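Local atomic coordinates of hydroxyethylthiazole kinase (Pyrococcus horikoshii, PDB entry 3HPD), a protein that probably phosphorylates the hydroxyl group of 5-(2-hydroxyethyl)-4-methylthiazole using ATP, with magnesium as cofactor, a step in thiamine diphosphate biosynthesis. Residues H19-F24 against D58-N63; M43-E48 against S69-S74. All blocks are in the same frame, centred on the assembly; numbering follows the deposited sequence.

Contact 1: residues H19-F24 against D58-N63; sequences HNITNF and DAVVIN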
ATOM      1  N   HIS A  19      -2.022  -9.505 -15.030  1.00 11.50           N
ATOM      2  CA  HIS A  19      -0.723  -9.544 -14.374  1.00 11.74           C
ATOM      3  C   HIS A  19      -0.108  -8.150 -14.308  1.00 11.59           C
ATOM      4  O   HIS A  19       0.113  -7.514 -15.338  1.00 10.67           O
ATOM      5  CB  HIS A  19       0.207 -10.484 -15.146  1.00 12.70           C
ATOM      6  CG  HIS A  19       1.597 -10.554 -14.596  1.00 14.79           C
ATOM      7  ND1 HIS A  19       2.639 -11.135 -15.285  1.00 16.71           N
ATOM      8  CD2 HIS A  19       2.118 -10.116 -13.424  1.00 15.10           C
ATOM      9  CE1 HIS A  19       3.743 -11.051 -14.563  1.00 16.96           C
ATOM     10  NE2 HIS A  19       3.454 -10.437 -13.429  1.00 13.75           N
ATOM     11  N   ASN A  20       0.173  -7.682 -13.093  1.00 10.23           N
ATOM     12  CA  ASN A  20       0.768  -6.363 -12.902  1.00 11.10           C
ATOM     13  C   ASN A  20       2.196  -6.425 -12.373  1.00 11.38           C
ATOM     14  O   ASN A  20       2.474  -7.105 -11.383  1.00 10.20           O
ATOM     15  CB  ASN A  20      -0.053  -5.527 -11.902  1.00 10.35           C
ATOM     16  CG  ASN A  20      -1.433  -5.172 -12.413  1.00 12.66           C
ATOM     17  OD1 ASN A  20      -1.720  -4.009 -12.707  1.00 15.48           O
ATOM     18  ND2 ASN A  20      -2.301  -6.171 -12.515  1.00 14.20           N
ATOM     19  N   ILE A  21       3.099  -5.728 -13.057  1.00  9.96           N
ATOM     20  CA  ILE A  21       4.486  -5.597 -12.622  1.00 11.41           C
ATOM     21  C   ILE A  21       4.405  -4.092 -12.432  1.00 11.28           C
ATOM     22  O   ILE A  21       4.606  -3.315 -13.364  1.00 10.16           O
ATOM     23  CB  ILE A  21       5.471  -5.971 -13.732  1.00 13.86           C
ATOM     24  CG1 ILE A  21       5.214  -7.419 -14.165  1.00 13.85           C
ATOM     25  CG2 ILE A  21       6.901  -5.815 -13.224  1.00 14.13           C
ATOM     26  CD1 ILE A  21       6.059  -7.881 -15.331  1.00 17.84           C
ATOM     27  N   THR A  22       4.084  -3.688 -11.210  1.00 11.94           N
ATOM     28  CA  THR A  22       3.832  -2.287 -10.946  1.00 11.20           C
ATOM     29  C   THR A  22       4.641  -1.603  -9.839  1.00 10.28           C
ATOM     30  O   THR A  22       5.616  -2.163  -9.331  1.00 10.92           O
ATOM     31  CB  THR A  22       2.311  -2.141 -10.699  1.00  9.93           C
ATOM     32  OG1 THR A  22       1.940  -0.761 -10.688  1.00 12.07           O
ATOM     33  CG2 THR A  22       1.921  -2.808  -9.377  1.00 11.47           C
ATOM     34  N   ASN A  23       4.240  -0.387  -9.473  1.00 10.43           N
ATOM     35  CA  ASN A  23       4.971   0.368  -8.457  1.00  9.09           C
ATOM     36  C   ASN A  23       4.421   0.205  -7.041  1.00 10.76           C
ATOM     37  O   ASN A  23       3.251  -0.115  -6.843  1.00  8.90           O
ATOM     38  CB  ASN A  23       5.073   1.855  -8.861  1.00  9.92           C
ATOM     39  CG  ASN A  23       3.798   2.640  -8.606  1.00 10.16           C
ATOM     40  OD1 ASN A  23       3.386   2.818  -7.463  1.00 10.88           O
ATOM     41  ND2 ASN A  23       3.180   3.136  -9.678  1.00 10.63           N
ATOM     42  N   PHE A  24       5.291   0.422  -6.058  1.00 10.22           N
ATOM     43  CA  PHE A  24       4.945   0.247  -4.652  1.00 10.65           C
ATOM     44  C   PHE A  24       3.802   1.082  -4.112  1.00 11.32           C
ATOM     45  O   PHE A  24       3.127   0.675  -3.166  1.00 12.73           O
ATOM     46  CB  PHE A  24       6.187   0.480  -3.789  1.00 11.00           C
ATOM     47  CG  PHE A  24       7.329  -0.434  -4.125  1.00 10.73           C
ATOM     48  CD1 PHE A  24       7.166  -1.815  -4.076  1.00 11.79           C
ATOM     49  CD2 PHE A  24       8.565   0.085  -4.498  1.00 11.53           C
ATOM     50  CE1 PHE A  24       8.218  -2.671  -4.407  1.00 13.03           C
ATOM     51  CE2 PHE A  24       9.624  -0.761  -4.829  1.00 11.49           C
ATOM     52  CZ  PHE A  24       9.451  -2.143  -4.779  1.00 12.57           C
ATOM     53  N   ASP A  58      -4.038 -13.020 -18.750  1.00 12.82           N
ATOM     54  CA  ASP A  58      -4.727 -12.690 -19.988  1.00 13.41           C
ATOM     55  C   ASP A  58      -4.228 -11.353 -20.523  1.00 14.82           C
ATOM     56  O   ASP A  58      -4.483 -10.991 -21.672  1.00 14.47           O
ATOM     57  CB  ASP A  58      -6.236 -12.640 -19.744  1.00 14.04           C
ATOM     58  CG  ASP A  58      -6.792 -13.982 -19.321  1.00 16.63           C
ATOM     59  OD1 ASP A  58      -6.599 -14.956 -20.079  1.00 17.28           O
ATOM     60  OD2 ASP A  58      -7.410 -14.069 -18.235  1.00 16.80           O
ATOM     61  N   ALA A  59      -3.506 -10.625 -19.679  1.00 14.11           N
ATOM     62  CA  ALA A  59      -2.950  -9.336 -20.056  1.00 11.82           C
ATOM     63  C   ALA A  59      -1.868  -8.967 -19.053  1.00 12.24           C
ATOM     64  O   ALA A  59      -1.871  -9.451 -17.918  1.00 11.81           O
ATOM     65  CB  ALA A  59      -4.042  -8.272 -20.073  1.00 12.94           C
ATOM     66  N   VAL A  60      -0.936  -8.122 -19.479  1.00 10.40           N
ATOM     67  CA  VAL A  60       0.154  -7.690 -18.615  1.00 10.47           C
ATOM     68  C   VAL A  60       0.198  -6.168 -18.540  1.00 11.51           C
ATOM     69  O   VAL A  60       0.180  -5.490 -19.564  1.00 12.74           O
ATOM     70  CB  VAL A  60       1.522  -8.203 -19.142  1.00 10.71           C
ATOM     71  CG1 VAL A  60       2.649  -7.716 -18.241  1.00 12.36           C
ATOM     72  CG2 VAL A  60       1.517  -9.727 -19.205  1.00 10.61           C
ATOM     73  N   VAL A  61       0.245  -5.639 -17.323  1.00 11.45           N
ATOM     74  CA  VAL A  61       0.316  -4.196 -17.108  1.00 11.57           C
ATOM     75  C   VAL A  61       1.666  -3.870 -16.477  1.00 11.57           C
ATOM     76  O   VAL A  61       2.017  -4.414 -15.428  1.00 11.24           O
ATOM     77  CB  VAL A  61      -0.820  -3.710 -16.167  1.00 11.96           C
ATOM     78  CG1 VAL A  61      -0.637  -2.227 -15.832  1.00 12.39           C
ATOM     79  CG2 VAL A  61      -2.172  -3.929 -16.837  1.00 12.40           C
ATOM     80  N   ILE A  62       2.424  -2.994 -17.132  1.00 10.38           N
ATOM     81  CA  ILE A  62       3.737  -2.584 -16.645  1.00 10.66           C
ATOM     82  C   ILE A  62       3.670  -1.117 -16.225  1.00 11.00           C
ATOM     83  O   ILE A  62       3.247  -0.258 -16.995  1.00 11.70           O
ATOM     84  CB  ILE A  62       4.819  -2.755 -17.738  1.00 12.01           C
ATOM     85  CG1 ILE A  62       4.950  -4.236 -18.106  1.00 12.84           C
ATOM     86  CG2 ILE A  62       6.160  -2.214 -17.235  1.00 11.70           C
ATOM     87  CD1 ILE A  62       5.850  -4.504 -19.301  1.00 13.06           C
ATOM     88  N   ASN A  63       4.084  -0.846 -14.993  1.00 10.83           N
ATOM     89  CA  ASN A  63       4.057   0.503 -14.433  1.00 10.45           C
ATOM     90  C   ASN A  63       5.428   0.769 -13.805  1.00 10.49           C
ATOM     91  O   ASN A  63       5.808   0.107 -12.842  1.00 10.51           O
ATOM     92  CB  ASN A  63       2.950   0.573 -13.374  1.00 12.83           C
ATOM     93  CG  ASN A  63       2.779   1.957 -12.798  1.00 12.39           C
ATOM     94  OD1 ASN A  63       3.749   2.605 -12.417  1.00 12.46           O
ATOM     95  ND2 ASN A  63       1.533   2.416 -12.719  1.00 15.76           N
TER
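Asn-63 CB packs against Thr-22 OG1, 3.2 Å away, just past the end of strand 17-21. CG of Asn-63 stands anti to its backbone N (chi1 -176°). Beyond it, OD1 accepts a hydrogen bond from Asn-23 ND2 at 2.8 Å. The donor stands above the Asn-63 amide, 56° out of the carbonyl plane, while OD1 lies close to the plane of the Asn-23 amide. The two amide planes are steeply inclined to each other. Gly-65 N also binds OD1, so two donors grip one oxygen. An alanine in place of Asn-63 would probably leave Asn-23 ND2 and Gly-65 N without this acceptor, with the Asn-23 amide held by the weak bonds of its OD1. Further back, Asn-20 and Val-61 lie side by side and point the same way, with Asn-20 OD1 3.6 Å from Val-61 CB. On the other face, Ile-21 CD1 only just meets Val-60 CG1. His-19 NE2 is hydrogen-bonded to Ala-44 O, outside the pair, and its buried ND1 has no partner in the model.

The backbones form a regular parallel pair. His-19 N binds Ala-59 O, and Val-61 N binds His-19 O at 2.7 Å. Ile-21 N binds Val-61 O at 2.9 Å, and Asn-63 N binds Ile-21 O at 3.0 Å. This is part of the central sheet of the ribokinase-like alpha/beta fold. Strand 40-43 flanks 17-21, and strand 89-92 flanks 59-63. The crossover from 40-43 through helix 50-56 to 59-63 skips past 17-21. His-19, Ile-21 and Val-60 touch helix 50-56, and Ile-21 and Ile-62 touch helix 69-85. From the opposite face, Asn-20 packs on helix 193-205, which Asn-23 and Asn-63 also touch at Cys-195.

Contact 2: residues M43-E48 against S69-S74; sequences MAHAEE and SGWRRS
His-45 lays its imidazole over one face of the Trp-71 indole in an offset stack. The ring centroids, taken on the six-membered ring of Trp-71, are 4.2 Å apart and the planes are only 12° from parallel. Trp-71 CZ2 sits over the centre of the imidazole. His-45 CB adds a CH-pi contact over the same six-membered ring. CG of His-45 lies between its backbone N and carbonyl carbon (chi1 65°), where it comes 3.6 Å from Trp-71 CH2. The backbone of His-45 is held too: Ser-74 OG donates to His-45 O over 2.6 Å. Next along, Glu-47 crosses Arg-73 at about a right angle. Glu-47 OE2 packs against the aliphatic part, 3.1 Å from Arg-73 CD. Its salt bridge to Arg-73 NH1 is long, at 3.8 Å, and lies near the guanidinium plane.

The contact joins the loop between strand 40-43 and helix 50-56 to the start of helix 69-85, within the alpha/beta fold. Trp-71 and Ser-74 lie three residues apart on this helix, so both can meet His-45. Asp-68 OD1, just before the helix, accepts a hydrogen bond from Trp-71 N. The Trp-71 side chain also packs on Met-27 and Ile-21. Outermost, His-45 NE2 is hydrogen-bonded to Asp-68 OD2 of the third subunit, and Thr-66 of that subunit packs on His-45.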
ATOM      1  N   MET A  43      -0.041  -9.626  -8.788  1.00 11.75           N
ATOM      2  CA  MET A  43       1.183  -8.838  -8.802  1.00 12.26           C
ATOM      3  C   MET A  43       2.362  -9.786  -8.613  1.00 14.90           C
ATOM      4  O   MET A  43       2.448 -10.489  -7.606  1.00 16.72           O
ATOM      5  CB  MET A  43       1.166  -7.796  -7.677  1.00 12.60           C
ATOM      6  CG  MET A  43       0.426  -6.500  -8.017  1.00 12.21           C
ATOM      7  SD  MET A  43      -1.306  -6.736  -8.448  1.00 14.00           S
ATOM      8  CE  MET A  43      -1.811  -5.038  -8.749  1.00 12.42           C
ATOM      9  N   ALA A  44       3.258  -9.819  -9.595  1.00 14.44           N
ATOM     10  CA  ALA A  44       4.428 -10.686  -9.538  1.00 12.83           C
ATOM     11  C   ALA A  44       5.537 -10.089 -10.393  1.00 14.44           C
ATOM     12  O   ALA A  44       5.276  -9.510 -11.450  1.00 15.17           O
ATOM     13  CB  ALA A  44       4.074 -12.080 -10.032  1.00 11.87           C
ATOM     14  N   HIS A  45       6.777 -10.244  -9.944  1.00 14.52           N
ATOM     15  CA  HIS A  45       7.911  -9.685 -10.669  1.00 13.89           C
ATOM     16  C   HIS A  45       9.139 -10.597 -10.717  1.00 13.49           C
ATOM     17  O   HIS A  45      10.034 -10.382 -11.530  1.00 13.82           O
ATOM     18  CB  HIS A  45       8.320  -8.357 -10.028  1.00 13.20           C
ATOM     19  CG  HIS A  45       8.834  -8.504  -8.629  1.00 12.55           C
ATOM     20  ND1 HIS A  45       8.011  -8.776  -7.560  1.00 12.46           N
ATOM     21  CD2 HIS A  45      10.097  -8.482  -8.139  1.00 14.37           C
ATOM     22  CE1 HIS A  45       8.745  -8.919  -6.468  1.00 11.00           C
ATOM     23  NE2 HIS A  45      10.011  -8.747  -6.792  1.00 11.19           N
ATOM     24  N   ALA A  46       9.192 -11.599  -9.845  1.00 12.60           N
ATOM     25  CA  ALA A  46      10.352 -12.488  -9.804  1.00 12.22           C
ATOM     26  C   ALA A  46      10.630 -13.146 -11.149  1.00 14.55           C
ATOM     27  O   ALA A  46       9.746 -13.758 -11.750  1.00 13.23           O
ATOM     28  CB  ALA A  46      10.164 -13.555  -8.723  1.00 11.52           C
ATOM     29  N   GLU A  47      11.866 -13.018 -11.621  1.00 15.76           N
ATOM     30  CA  GLU A  47      12.233 -13.613 -12.898  1.00 17.84           C
ATOM     31  C   GLU A  47      12.040 -15.124 -12.868  1.00 17.43           C
ATOM     32  O   GLU A  47      11.851 -15.754 -13.911  1.00 17.43           O
ATOM     33  CB  GLU A  47      13.677 -13.247 -13.250  1.00 22.98           C
ATOM     34  CG  GLU A  47      13.811 -11.821 -13.774  1.00 28.79           C
ATOM     35  CD  GLU A  47      15.250 -11.365 -13.901  1.00 34.17           C
ATOM     36  OE1 GLU A  47      16.064 -12.105 -14.495  1.00 36.30           O
ATOM     37  OE2 GLU A  47      15.563 -10.260 -13.409  1.00 36.50           O
ATOM     38  N   GLU A  48      12.062 -15.702 -11.667  1.00 15.82           N
ATOM     39  CA  GLU A  48      11.880 -17.139 -11.512  1.00 14.59           C
ATOM     40  C   GLU A  48      10.457 -17.619 -11.805  1.00 15.18           C
ATOM     41  O   GLU A  48      10.233 -18.819 -11.951  1.00 14.12           O
ATOM     42  CB  GLU A  48      12.272 -17.593 -10.102  1.00 15.73           C
ATOM     43  CG  GLU A  48      13.760 -17.536  -9.818  1.00 17.22           C
ATOM     44  CD  GLU A  48      14.199 -16.212  -9.225  1.00 19.81           C
ATOM     45  OE1 GLU A  48      13.510 -15.193  -9.446  1.00 17.83           O
ATOM     46  OE2 GLU A  48      15.247 -16.190  -8.545  1.00 22.54           O
ATOM     47  N   SER A  69      16.988  -1.054 -11.059  1.00 15.20           N
ATOM     48  CA  SER A  69      17.617  -1.987 -11.990  1.00 15.94           C
ATOM     49  C   SER A  69      16.995  -3.380 -11.967  1.00 15.04           C
ATOM     50  O   SER A  69      16.847  -4.017 -13.014  1.00 14.40           O
ATOM     51  CB  SER A  69      19.125  -2.081 -11.718  1.00 16.68           C
ATOM     52  OG  SER A  69      19.391  -2.530 -10.403  1.00 18.67           O
ATOM     53  N   GLY A  70      16.626  -3.846 -10.779  1.00 14.67           N
ATOM     54  CA  GLY A  70      16.025  -5.162 -10.658  1.00 14.93           C
ATOM     55  C   GLY A  70      14.666  -5.249 -11.327  1.00 15.98           C
ATOM     56  O   GLY A  70      14.395  -6.184 -12.082  1.00 15.21           O
ATOM     57  N   TRP A  71      13.800  -4.278 -11.057  1.00 15.16           N
ATOM     58  CA  TRP A  71      12.471  -4.283 -11.654  1.00 15.88           C
ATOM     59  C   TRP A  71      12.524  -4.042 -13.156  1.00 14.63           C
ATOM     60  O   TRP A  71      11.692  -4.559 -13.902  1.00 14.08           O
ATOM     61  CB  TRP A  71      11.574  -3.241 -10.976  1.00 18.72           C
ATOM     62  CG  TRP A  71      11.157  -3.655  -9.598  1.00 20.81           C
ATOM     63  CD1 TRP A  71      11.942  -3.702  -8.479  1.00 23.87           C
ATOM     64  CD2 TRP A  71       9.871  -4.149  -9.203  1.00 19.59           C
ATOM     65  NE1 TRP A  71      11.226  -4.199  -7.414  1.00 23.80           N
ATOM     66  CE2 TRP A  71       9.950  -4.483  -7.832  1.00 21.30           C
ATOM     67  CE3 TRP A  71       8.659  -4.350  -9.877  1.00 19.18           C
ATOM     68  CZ2 TRP A  71       8.863  -5.001  -7.119  1.00 17.69           C
ATOM     69  CZ3 TRP A  71       7.575  -4.868  -9.166  1.00 18.12           C
ATOM     70  CH2 TRP A  71       7.689  -5.189  -7.805  1.00 16.39           C
ATOM     71  N   ARG A  72      13.503  -3.263 -13.603  1.00 13.32           N
ATOM     72  CA  ARG A  72      13.644  -2.981 -15.031  1.00 14.27           C
ATOM     73  C   ARG A  72      13.876  -4.293 -15.772  1.00 12.98           C
ATOM     74  O   ARG A  72      13.282  -4.547 -16.819  1.00 12.34           O
ATOM     75  CB  ARG A  72      14.826  -2.047 -15.288  1.00 15.26           C
ATOM     76  CG  ARG A  72      14.956  -1.619 -16.747  1.00 20.89           C
ATOM     77  CD  ARG A  72      16.302  -0.961 -17.020  1.00 26.57           C
ATOM     78  NE  ARG A  72      17.367  -1.952 -17.109  1.00 32.95           N
ATOM     79  CZ  ARG A  72      17.567  -2.737 -18.164  1.00 36.09           C
ATOM     80  NH1 ARG A  72      16.778  -2.640 -19.226  1.00 37.68           N
ATOM     81  NH2 ARG A  72      18.546  -3.632 -18.151  1.00 36.65           N
ATOM     82  N   ARG A  73      14.752  -5.119 -15.215  1.00 14.33           N
ATOM     83  CA  ARG A  73      15.077  -6.412 -15.802  1.00 15.23           C
ATOM     84  C   ARG A  73      13.806  -7.246 -15.928  1.00 15.04           C
ATOM     85  O   ARG A  73      13.551  -7.857 -16.969  1.00 16.14           O
ATOM     86  CB  ARG A  73      16.097  -7.130 -14.921  1.00 20.00           C
ATOM     87  CG  ARG A  73      16.839  -8.264 -15.598  1.00 24.85           C
ATOM     88  CD  ARG A  73      17.949  -8.775 -14.691  1.00 27.51           C
ATOM     89  NE  ARG A  73      18.768  -7.675 -14.185  1.00 31.10           N
ATOM     90  CZ  ARG A  73      18.891  -7.364 -12.897  1.00 32.82           C
ATOM     91  NH1 ARG A  73      18.249  -8.071 -11.974  1.00 34.57           N
ATOM     92  NH2 ARG A  73      19.651  -6.340 -12.530  1.00 34.75           N
ATOM     93  N   SER A  74      13.003  -7.261 -14.867  1.00 13.88           N
ATOM     94  CA  SER A  74      11.755  -8.017 -14.873  1.00 13.16           C
ATOM     95  C   SER A  74      10.764  -7.473 -15.901  1.00 14.13           C
ATOM     96  O   SER A  74      10.111  -8.237 -16.610  1.00 13.57           O
ATOM     97  CB  SER A  74      11.110  -7.997 -13.481  1.00 13.02           C
ATOM     98  OG  SER A  74      11.862  -8.765 -12.551  1.00 14.62           O
TER

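Overall arrangement
The centres of contacts 1 and 2 are about 11 Å apart, and the two touch directly. They are joined by the probable His-19 NE2 to Ala-44 O bond, 2.8 Å long. Trp-71 CZ3 lies 3.3 Å from Thr-22 O, and Trp-71 CZ2 lies 3.6 Å from Phe-24 CE1. Phe-24 also meets Phe-24 of both other subunits edge-to-face, and contact 2 borders the third subunit through His-45. Contact 1 is nearer the predicted substrate site: the side chain of Asn-20 is about 4 Å from that of Met-43, and the side chain of Asn-23 about 6 Å from Gly-192, both predicted to bind substrate. Contact 2 begins at Met-43, but its touching residues lie away from the site.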